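Local coordinates for protein lipase, class 3 (Penicillium roqueforti FM164, PDB 6L7N) that probably hydrolyses the ester bonds of lipids such as triacylglycerols, as a fungal class 3 lipase of the alpha/beta-hydrolase fold, at residues Asn90-Ala95 with Pro204-Leu209; Ala153-Ala158 with Pro176-Val181; Thr199-Pro204 with Lys262-Lys267. All coordinates share one frame; numbering follows the deposited sequence.

Contact 1 of 3, residues Asn90-Ala95 with Pro204-Leu209; sequences NWVSDA and PKLPLL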
loop_
_atom_site.group_PDB
_atom_site.type_symbol
_atom_site.label_atom_id
_atom_site.label_comp_id
_atom_site.label_asym_id
_atom_site.label_seq_id
_atom_site.Cartn_x
_atom_site.Cartn_y
_atom_site.Cartn_z
ATOM N N ASN A 90 -18.007 -2.220 -3.294
ATOM C CA ASN A 90 -18.541 -2.334 -4.651
ATOM C C ASN A 90 -17.510 -2.909 -5.601
ATOM O O ASN A 90 -17.869 -3.602 -6.559
ATOM C CB ASN A 90 -19.019 -0.975 -5.156
ATOM C CG ASN A 90 -20.263 -0.523 -4.448
ATOM O OD1 ASN A 90 -20.631 -1.093 -3.421
ATOM N ND2 ASN A 90 -20.913 0.505 -4.973
ATOM N N TRP A 91 -16.231 -2.635 -5.339
ATOM C CA TRP A 91 -15.146 -3.207 -6.123
ATOM C C TRP A 91 -15.100 -4.721 -5.955
ATOM O O TRP A 91 -15.040 -5.464 -6.938
ATOM C CB TRP A 91 -13.826 -2.532 -5.693
ATOM C CG TRP A 91 -12.592 -2.933 -6.432
ATOM C CD1 TRP A 91 -12.081 -2.358 -7.561
ATOM C CD2 TRP A 91 -11.696 -3.982 -6.070
ATOM N NE1 TRP A 91 -10.917 -3.005 -7.938
ATOM C CE2 TRP A 91 -10.659 -4.003 -7.034
ATOM C CE3 TRP A 91 -11.662 -4.903 -5.016
ATOM C CZ2 TRP A 91 -9.610 -4.923 -6.984
ATOM C CZ3 TRP A 91 -10.614 -5.814 -4.961
ATOM C CH2 TRP A 91 -9.598 -5.811 -5.937
ATOM N N VAL A 92 -15.174 -5.202 -4.711
ATOM C CA VAL A 92 -15.230 -6.649 -4.474
ATOM C C VAL A 92 -16.434 -7.257 -5.187
ATOM O O VAL A 92 -16.331 -8.284 -5.871
ATOM C CB VAL A 92 -15.279 -6.941 -2.962
ATOM C CG1 VAL A 92 -15.577 -8.423 -2.701
ATOM C CG2 VAL A 92 -13.979 -6.503 -2.285
ATOM N N SER A 93 -17.589 -6.615 -5.057
ATOM C CA SER A 93 -18.815 -7.258 -5.498
ATOM C C SER A 93 -18.999 -7.209 -7.008
ATOM O O SER A 93 -19.624 -8.115 -7.569
ATOM C CB SER A 93 -20.016 -6.629 -4.791
ATOM O OG SER A 93 -20.010 -5.220 -4.914
ATOM N N ASP A 94 -18.452 -6.199 -7.694
ATOM C CA ASP A 94 -18.825 -6.000 -9.085
ATOM C C ASP A 94 -17.706 -5.511 -9.987
ATOM O O ASP A 94 -17.939 -5.371 -11.194
ATOM C CB ASP A 94 -20.002 -5.003 -9.184
ATOM C CG ASP A 94 -21.320 -5.625 -8.793
ATOM O OD1 ASP A 94 -21.819 -6.470 -9.555
ATOM O OD2 ASP A 94 -21.856 -5.276 -7.724
ATOM N N ALA A 95 -16.509 -5.256 -9.472
ATOM C CA ALA A 95 -15.481 -4.721 -10.344
ATOM C C ALA A 95 -15.052 -5.760 -11.366
ATOM O O ALA A 95 -14.909 -6.948 -11.061
ATOM C CB ALA A 95 -14.268 -4.238 -9.549
ATOM N N PRO A 204 -7.483 -8.755 -0.772
ATOM C CA PRO A 204 -6.260 -9.364 -1.330
ATOM C C PRO A 204 -6.505 -10.621 -2.143
ATOM O O PRO A 204 -5.544 -11.181 -2.684
ATOM C CB PRO A 204 -5.424 -9.687 -0.080
ATOM C CG PRO A 204 -5.911 -8.719 0.955
ATOM C CD PRO A 204 -7.377 -8.603 0.689
ATOM N N LYS A 205 -7.734 -11.120 -2.206
ATOM C CA LYS A 205 -8.015 -12.308 -3.003
ATOM C C LYS A 205 -8.326 -11.977 -4.455
ATOM O O LYS A 205 -8.472 -12.894 -5.274
ATOM C CB LYS A 205 -9.172 -13.094 -2.382
ATOM C CG LYS A 205 -8.911 -13.524 -0.942
ATOM C CD LYS A 205 -10.133 -14.189 -0.349
ATOM C CE LYS A 205 -9.893 -14.687 1.068
ATOM N NZ LYS A 205 -11.049 -15.558 1.508
ATOM N N LEU A 206 -8.392 -10.694 -4.798
ATOM C CA LEU A 206 -8.796 -10.238 -6.113
ATOM C C LEU A 206 -7.714 -9.366 -6.747
ATOM O O LEU A 206 -6.952 -8.693 -6.039
ATOM C CB LEU A 206 -10.114 -9.455 -6.043
ATOM C CG LEU A 206 -11.361 -10.329 -5.774
ATOM C CD1 LEU A 206 -12.551 -9.519 -5.278
ATOM C CD2 LEU A 206 -11.759 -11.144 -7.008
ATOM N N PRO A 207 -7.589 -9.394 -8.080
ATOM C CA PRO A 207 -8.249 -10.377 -8.963
ATOM C C PRO A 207 -7.788 -11.813 -8.683
ATOM O O PRO A 207 -6.817 -11.995 -7.988
ATOM C CB PRO A 207 -7.830 -9.937 -10.365
ATOM C CG PRO A 207 -7.482 -8.500 -10.232
ATOM C CD PRO A 207 -6.968 -8.290 -8.833
ATOM N N LEU A 208 -8.498 -12.811 -9.200
ATOM C CA LEU A 208 -8.234 -14.198 -8.830
ATOM C C LEU A 208 -6.987 -14.738 -9.507
ATOM O O LEU A 208 -6.619 -14.319 -10.606
ATOM C CB LEU A 208 -9.421 -15.088 -9.212
ATOM C CG LEU A 208 -10.744 -14.617 -8.633
ATOM C CD1 LEU A 208 -11.899 -15.375 -9.278
ATOM C CD2 LEU A 208 -10.753 -14.792 -7.118
ATOM N N LEU A 209 -6.349 -15.707 -8.846
ATOM C CA LEU A 209 -5.291 -16.467 -9.503
ATOM C C LEU A 209 -5.766 -16.993 -10.845
ATOM O O LEU A 209 -5.044 -16.912 -11.847
ATOM C CB LEU A 209 -4.837 -17.635 -8.622
ATOM C CG LEU A 209 -3.894 -17.287 -7.480
ATOM C CD1 LEU A 209 -3.607 -18.524 -6.654
ATOM C CD2 LEU A 209 -2.630 -16.693 -8.041
#

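Contact 2 of 3, residues Ala153-Ala158 with Pro176-Val181; sequences ATLAVA and PRVANV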
loop_
_atom_site.group_PDB
_atom_site.type_symbol
_atom_site.label_atom_id
_atom_site.label_comp_id
_atom_site.label_asym_id
_atom_site.label_seq_id
_atom_site.Cartn_x
_atom_site.Cartn_y
_atom_site.Cartn_z
ATOM N N ALA A 153 0.191 1.889 -4.708
ATOM C CA ALA A 153 1.513 2.013 -4.116
ATOM C C ALA A 153 2.455 0.990 -4.721
ATOM O O ALA A 153 3.578 1.323 -5.125
ATOM C CB ALA A 153 1.419 1.839 -2.597
ATOM N N THR A 154 1.975 -0.244 -4.873
ATOM C CA THR A 154 2.826 -1.292 -5.421
ATOM C C THR A 154 3.331 -0.901 -6.805
ATOM O O THR A 154 4.547 -0.885 -7.059
ATOM C CB THR A 154 2.047 -2.605 -5.451
ATOM O OG1 THR A 154 1.656 -2.956 -4.111
ATOM C CG2 THR A 154 2.893 -3.711 -6.045
ATOM N N LEU A 155 2.423 -0.468 -7.684
ATOM C CA LEU A 155 2.874 -0.175 -9.040
ATOM C C LEU A 155 3.754 1.055 -9.030
ATOM O O LEU A 155 4.781 1.096 -9.723
ATOM C CB LEU A 155 1.691 0.004 -9.994
ATOM C CG LEU A 155 0.897 -1.294 -10.188
ATOM C CD1 LEU A 155 -0.456 -1.022 -10.805
ATOM C CD2 LEU A 155 1.701 -2.249 -11.082
ATOM N N ALA A 156 3.434 2.016 -8.161
ATOM C CA ALA A 156 4.269 3.203 -8.097
ATOM C C ALA A 156 5.678 2.820 -7.677
ATOM O O ALA A 156 6.659 3.200 -8.340
ATOM C CB ALA A 156 3.663 4.232 -7.140
ATOM N N VAL A 157 5.793 1.987 -6.632
ATOM C CA VAL A 157 7.123 1.586 -6.186
ATOM C C VAL A 157 7.865 0.943 -7.334
ATOM O O VAL A 157 9.008 1.303 -7.641
ATOM C CB VAL A 157 7.058 0.609 -5.004
ATOM C CG1 VAL A 157 8.453 0.387 -4.470
ATOM C CG2 VAL A 157 6.239 1.119 -3.955
ATOM N N ALA A 158 7.211 -0.010 -8.001
ATOM C CA ALA A 158 7.949 -0.786 -8.989
ATOM C C ALA A 158 8.453 0.139 -10.080
ATOM O O ALA A 158 9.622 0.069 -10.490
ATOM C CB ALA A 158 7.055 -1.892 -9.564
ATOM N N PRO A 176 -4.816 -5.645 -3.250
ATOM C CA PRO A 176 -5.207 -6.581 -4.314
ATOM C C PRO A 176 -3.970 -7.074 -5.050
ATOM O O PRO A 176 -2.874 -6.533 -4.904
ATOM C CB PRO A 176 -6.090 -5.735 -5.239
ATOM C CG PRO A 176 -6.398 -4.459 -4.480
ATOM C CD PRO A 176 -5.278 -4.267 -3.504
ATOM N N ARG A 177 -4.148 -8.100 -5.882
ATOM C CA ARG A 177 -3.140 -8.384 -6.894
ATOM C C ARG A 177 -3.158 -7.276 -7.942
ATOM O O ARG A 177 -4.199 -6.679 -8.231
ATOM C CB ARG A 177 -3.398 -9.744 -7.556
ATOM C CG ARG A 177 -3.397 -10.900 -6.565
ATOM C CD ARG A 177 -3.492 -12.257 -7.292
ATOM N NE ARG A 177 -3.271 -13.360 -6.355
ATOM C CZ ARG A 177 -4.225 -13.962 -5.653
ATOM N NH1 ARG A 177 -5.494 -13.585 -5.764
ATOM N NH2 ARG A 177 -3.910 -14.951 -4.834
ATOM N N VAL A 178 -1.984 -6.966 -8.491
ATOM C CA VAL A 178 -1.853 -5.828 -9.388
ATOM C C VAL A 178 -1.341 -6.214 -10.759
ATOM O O VAL A 178 -1.272 -5.349 -11.642
ATOM C CB VAL A 178 -0.956 -4.725 -8.778
ATOM C CG1 VAL A 178 -1.374 -4.460 -7.369
ATOM C CG2 VAL A 178 0.511 -5.114 -8.843
ATOM N N ALA A 179 -1.001 -7.481 -10.985
ATOM C CA ALA A 179 -0.388 -7.801 -12.263
ATOM C C ALA A 179 -0.292 -9.306 -12.447
ATOM O O ALA A 179 -0.752 -10.088 -11.610
ATOM C CB ALA A 179 0.988 -7.185 -12.327
ATOM N N ASN A 180 0.376 -9.704 -13.522
ATOM C CA ASN A 180 0.464 -11.107 -13.886
ATOM C C ASN A 180 1.722 -11.727 -13.271
ATOM O O ASN A 180 2.453 -11.089 -12.510
ATOM C CB ASN A 180 0.421 -11.254 -15.411
ATOM C CG ASN A 180 1.542 -10.512 -16.116
ATOM O OD1 ASN A 180 2.321 -9.784 -15.494
ATOM N ND2 ASN A 180 1.686 -10.762 -17.421
ATOM N N VAL A 181 1.956 -13.008 -13.581
ATOM C CA VAL A 181 3.135 -13.709 -13.057
ATOM C C VAL A 181 4.456 -13.006 -13.365
ATOM O O VAL A 181 5.303 -12.910 -12.456
ATOM C CB VAL A 181 3.137 -15.165 -13.544
ATOM C CG1 VAL A 181 4.429 -15.738 -13.236
ATOM C CG2 VAL A 181 2.119 -15.983 -12.841
#

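Contact 3 of 3, residues Thr199-Pro204 with Lys262-Lys267; sequences TDDPVP and KWYFMK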
loop_
_atom_site.group_PDB
_atom_site.type_symbol
_atom_site.label_atom_id
_atom_site.label_comp_id
_atom_site.label_asym_id
_atom_site.label_seq_id
_atom_site.Cartn_x
_atom_site.Cartn_y
_atom_site.Cartn_z
ATOM N N THR A 199 -6.276 -12.402 7.929
ATOM C CA THR A 199 -7.200 -13.530 7.988
ATOM C C THR A 199 -7.826 -13.772 6.620
ATOM O O THR A 199 -7.100 -14.104 5.673
ATOM C CB THR A 199 -8.262 -13.324 9.089
ATOM O OG1 THR A 199 -8.924 -12.059 8.937
ATOM C CG2 THR A 199 -7.600 -13.359 10.458
ATOM N N ASP A 200 -9.141 -13.562 6.487
ATOM C CA ASP A 200 -9.870 -13.896 5.268
ATOM C C ASP A 200 -10.385 -12.661 4.516
ATOM O O ASP A 200 -11.338 -12.768 3.740
ATOM C CB ASP A 200 -11.024 -14.862 5.574
ATOM C CG ASP A 200 -11.962 -14.370 6.683
ATOM O OD1 ASP A 200 -11.937 -13.174 7.048
ATOM O OD2 ASP A 200 -12.743 -15.213 7.193
ATOM N N ASP A 201 -9.762 -11.494 4.724
ATOM C CA ASP A 201 -10.023 -10.281 3.943
ATOM C C ASP A 201 -10.230 -10.631 2.469
ATOM O O ASP A 201 -9.376 -11.286 1.864
ATOM C CB ASP A 201 -8.840 -9.326 4.134
ATOM C CG ASP A 201 -9.003 -7.989 3.422
ATOM O OD1 ASP A 201 -10.041 -7.732 2.774
ATOM O OD2 ASP A 201 -8.034 -7.194 3.491
ATOM N N PRO A 202 -11.370 -10.261 1.869
ATOM C CA PRO A 202 -11.585 -10.599 0.448
ATOM C C PRO A 202 -10.760 -9.767 -0.512
ATOM O O PRO A 202 -10.499 -10.210 -1.640
ATOM C CB PRO A 202 -13.083 -10.338 0.248
ATOM C CG PRO A 202 -13.436 -9.340 1.303
ATOM C CD PRO A 202 -12.579 -9.704 2.494
ATOM N N VAL A 203 -10.328 -8.581 -0.111
ATOM C CA VAL A 203 -9.719 -7.678 -1.080
ATOM C C VAL A 203 -8.391 -8.229 -1.603
ATOM O O VAL A 203 -8.184 -8.200 -2.823
ATOM C CB VAL A 203 -9.584 -6.269 -0.494
ATOM C CG1 VAL A 203 -8.803 -5.360 -1.445
ATOM C CG2 VAL A 203 -10.983 -5.713 -0.229
ATOM N N PRO A 204 -7.483 -8.755 -0.772
ATOM C CA PRO A 204 -6.260 -9.364 -1.330
ATOM C C PRO A 204 -6.505 -10.621 -2.143
ATOM O O PRO A 204 -5.544 -11.181 -2.684
ATOM C CB PRO A 204 -5.424 -9.687 -0.080
ATOM C CG PRO A 204 -5.911 -8.719 0.955
ATOM C CD PRO A 204 -7.377 -8.603 0.689
ATOM N N LYS A 262 -10.549 -3.947 7.266
ATOM C CA LYS A 262 -10.250 -2.655 7.864
ATOM C C LYS A 262 -9.230 -2.738 8.986
ATOM O O LYS A 262 -8.687 -1.702 9.388
ATOM C CB LYS A 262 -11.552 -1.998 8.343
ATOM C CG LYS A 262 -12.564 -1.902 7.189
ATOM C CD LYS A 262 -13.185 -0.537 7.138
ATOM C CE LYS A 262 -14.586 -0.504 6.554
ATOM N NZ LYS A 262 -15.278 0.785 6.902
ATOM N N TRP A 263 -8.918 -3.938 9.460
ATOM C CA TRP A 263 -8.153 -4.147 10.685
ATOM C C TRP A 263 -6.768 -4.696 10.338
ATOM O O TRP A 263 -6.549 -5.906 10.282
ATOM C CB TRP A 263 -8.931 -5.075 11.620
ATOM C CG TRP A 263 -10.163 -4.395 12.152
ATOM C CD1 TRP A 263 -11.461 -4.571 11.733
ATOM C CD2 TRP A 263 -10.203 -3.388 13.171
ATOM N NE1 TRP A 263 -12.300 -3.751 12.451
ATOM C CE2 TRP A 263 -11.554 -3.018 13.340
ATOM C CE3 TRP A 263 -9.228 -2.775 13.965
ATOM C CZ2 TRP A 263 -11.953 -2.058 14.272
ATOM C CZ3 TRP A 263 -9.628 -1.823 14.893
ATOM C CH2 TRP A 263 -10.977 -1.475 15.037
ATOM N N TYR A 264 -5.829 -3.784 10.106
ATOM C CA TYR A 264 -4.437 -4.116 9.812
ATOM C C TYR A 264 -3.612 -3.349 10.834
ATOM O O TYR A 264 -3.183 -2.227 10.555
ATOM C CB TYR A 264 -4.061 -3.752 8.371
ATOM C CG TYR A 264 -4.522 -4.791 7.344
ATOM C CD1 TYR A 264 -5.871 -4.976 7.069
ATOM C CD2 TYR A 264 -3.600 -5.572 6.662
ATOM C CE1 TYR A 264 -6.297 -5.914 6.144
ATOM C CE2 TYR A 264 -4.011 -6.514 5.737
ATOM C CZ TYR A 264 -5.357 -6.688 5.486
ATOM O OH TYR A 264 -5.755 -7.628 4.558
ATOM N N PHE A 265 -3.425 -3.964 12.008
ATOM C CA PHE A 265 -2.794 -3.394 13.200
ATOM C C PHE A 265 -3.692 -2.341 13.846
ATOM O O PHE A 265 -3.967 -2.415 15.049
ATOM C CB PHE A 265 -1.405 -2.824 12.879
ATOM C CG PHE A 265 -0.469 -3.829 12.278
ATOM C CD1 PHE A 265 0.075 -4.832 13.057
ATOM C CD2 PHE A 265 -0.156 -3.788 10.929
ATOM C CE1 PHE A 265 0.939 -5.772 12.512
ATOM C CE2 PHE A 265 0.689 -4.728 10.364
ATOM C CZ PHE A 265 1.245 -5.721 11.154
ATOM N N MET A 266 -4.135 -1.352 13.078
ATOM C CA MET A 266 -5.101 -0.357 13.534
ATOM C C MET A 266 -6.324 -0.382 12.633
ATOM O O MET A 266 -6.389 -1.129 11.652
ATOM C CB MET A 266 -4.506 1.058 13.551
ATOM C CG MET A 266 -3.337 1.242 14.505
ATOM S SD MET A 266 -1.898 0.326 13.936
ATOM C CE MET A 266 -0.572 1.124 14.821
ATOM N N LYS A 267 -7.309 0.447 12.982
ATOM C CA LYS A 267 -8.410 0.730 12.072
ATOM C C LYS A 267 -7.882 1.662 10.995
ATOM O O LYS A 267 -7.938 2.886 11.153
ATOM C CB LYS A 267 -9.582 1.363 12.816
ATOM C CG LYS A 267 -10.907 1.193 12.131
ATOM C CD LYS A 267 -12.028 1.563 13.086
ATOM C CE LYS A 267 -12.967 2.536 12.429
ATOM N NZ LYS A 267 -13.054 2.261 10.970
#

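Contact 1 of 3, residues Asn90-Ala95 with Pro204-Leu209
Trp91 and Val92, neighbours on helix 88-94, receive the side chain of Leu206 from the loop that follows strand 193-198. In this alpha/beta-hydrolase fold the helix comes straight after strand 77-83, a position consistent with the lid helix of fungal class 3 lipases. Across the contact the touching is apolar. Leu206 CB lies obliquely against the six-membered part of the indole, 3.7 Å from Trp91 CH2 and 3.8 Å from Trp91 CZ3, the indole and the leucine running antiparallel past one another. Trp91 CG stands anti to the backbone N (chi1 -177°), which carries the long ring off the helix to the loop although its CB does not point there. Val92 meets the same leucine farther out along its chain: Leu206 CD1 is 4.1 Å from Val92 CG1 and 4.0 Å from Val92 CA, the valine lying roughly perpendicular to the leucine. One leucine thus meets two successive helix residues, the indole through its CB and Val92 through its CD1. Around this group, Phe97 packs its ring on Trp91, Pro176 touches the indole as well, and Leu255 covers Val92.

Polar groups serve the two backbones instead of joining them. The helix keeps its own bonds, with Ala95 N 2.9 Å from Trp91 O, and the loop is tied elsewhere: Leu206 is backbone-bonded to Arg177, whose guanidinium group also reaches Pro207 O. The peptide between Leu206 and Pro207 is cis, turning the chain sharply just past the leucine that touches the helix. Leu206 O lies in the plane of the indole at its edge, 3.9 Å from Trp91 CH2.

Contact 2 of 3, residues Ala153-Ala158 with Pro176-Val181
Leu155 and Val178 mark the closest backbone approach, their CA atoms 7.4 Å apart, where a regular turn of helix 148-161 faces the irregular chain running into a short, weakly bonded strand at about 179-180. The helix holds its pitch through bonds such as Ala158 N to Thr154 O at 3.0 Å, while Asn180 sits at the N-cap of the following helix, 181-190. Between these backbones a single valine does most of the touching. Val178 points toward the helix, and with chi1 at -47° its CG2 takes the crowded position between backbone N and carbonyl carbon, which brings this methyl against two helix residues at once. It lies 3.8 Å from Leu155 CD2 and 3.9 Å from Thr154 CG2. Leu155 lies antiparallel to the valine, its CG 4.1 Å from Val178 CB, so branch point meets branch point as well as methyl meeting methyl. Thr154 turns only its methyl to the valine; its OG1 bonds back to Ala150 O one turn earlier in the helix. Phe114 and Trp115 of helix 112-135 pack on Leu155, and Leu170 of the central sheet on Thr154. The join is therefore wholly apolar: the threonine hydroxyl is satisfied inside its own helix, and the interface rests on the fit of buried methyl groups on the helix that follows the probable nucleophile elbow.

Contact 3 of 3, residues Thr199-Pro204 with Lys262-Lys267
Asp201 OD2 is gripped by two donors of different origin: the hydroxyl of Tyr264, 2.6 Å away from OH to OD2, and the ring nitrogen ND1 of His261. Asp201 and His261 fit, with Ser147, the Ser-His-Asp triad expected of a class 3 lipase, so Tyr264 is probably a second-shell residue that positions the acid. The tyrosine donates its hydroxyl proton to the anti lone pair of OD2, the one facing away from OD1. The oxygen sits at the edge of the phenol, near its plane and 3.4 Å from Tyr264 CE1, while the carboxylate and ring planes stand 70° apart. With CG anti to the backbone N (chi1 -177°), the Asp201 carboxylate extends away from that nitrogen, and its OD2 comes up to the phenol hydroxyl.

The other oxygen turns back to its own chain. Val203 N donates to Asp201 OD1 at 3.0 Å in a nearly straight bond, closing an Asx turn; the donor comes from above the carboxylate, 59° out of its plane. Both oxygens being held, rotation of the group is restrained. Pro204 CG adds a light touch, 3.8 Å from Tyr264 OH. Just beyond the tyrosine the chain makes a classic gamma turn at Phe265, with Met266 N weakly bonded to Tyr264 O at 2.8 Å, and Phe196 and Ala174 pack against Tyr264.

Replacing Asp201 by an alanine would probably leave the Tyr264 hydroxyl, His261 ND1 and Val203 N without their shared acceptor group and free the histidine ring to turn. The chemistry is that of a buried carboxylate whose bonds divide the work: one oxygen faces the histidine and tyrosine, the other fixes the loop that carries the acid.

In the fold
The three contacts lie on the loops and helices about the central mixed sheet. The centre of contact 1 is about 15 Å from that of contact 2 and about 14 Å from that of contact 3; the centres of contacts 2 and 3 are about 18 Å apart. Both segments of contact 2 fall within the stretch of chain between the two segments of contact 1, while contacts 1 and 3 alternate and share Pro204. The loop after strand 193-198 thus serves twice, its first half in contact 3 and its second in contact 1. Val203 touches Trp91, Val92 and also Pro176. Together the contacts link the probable lid helix, the helix that follows the probable nucleophile elbow and the loop of the probable catalytic acid.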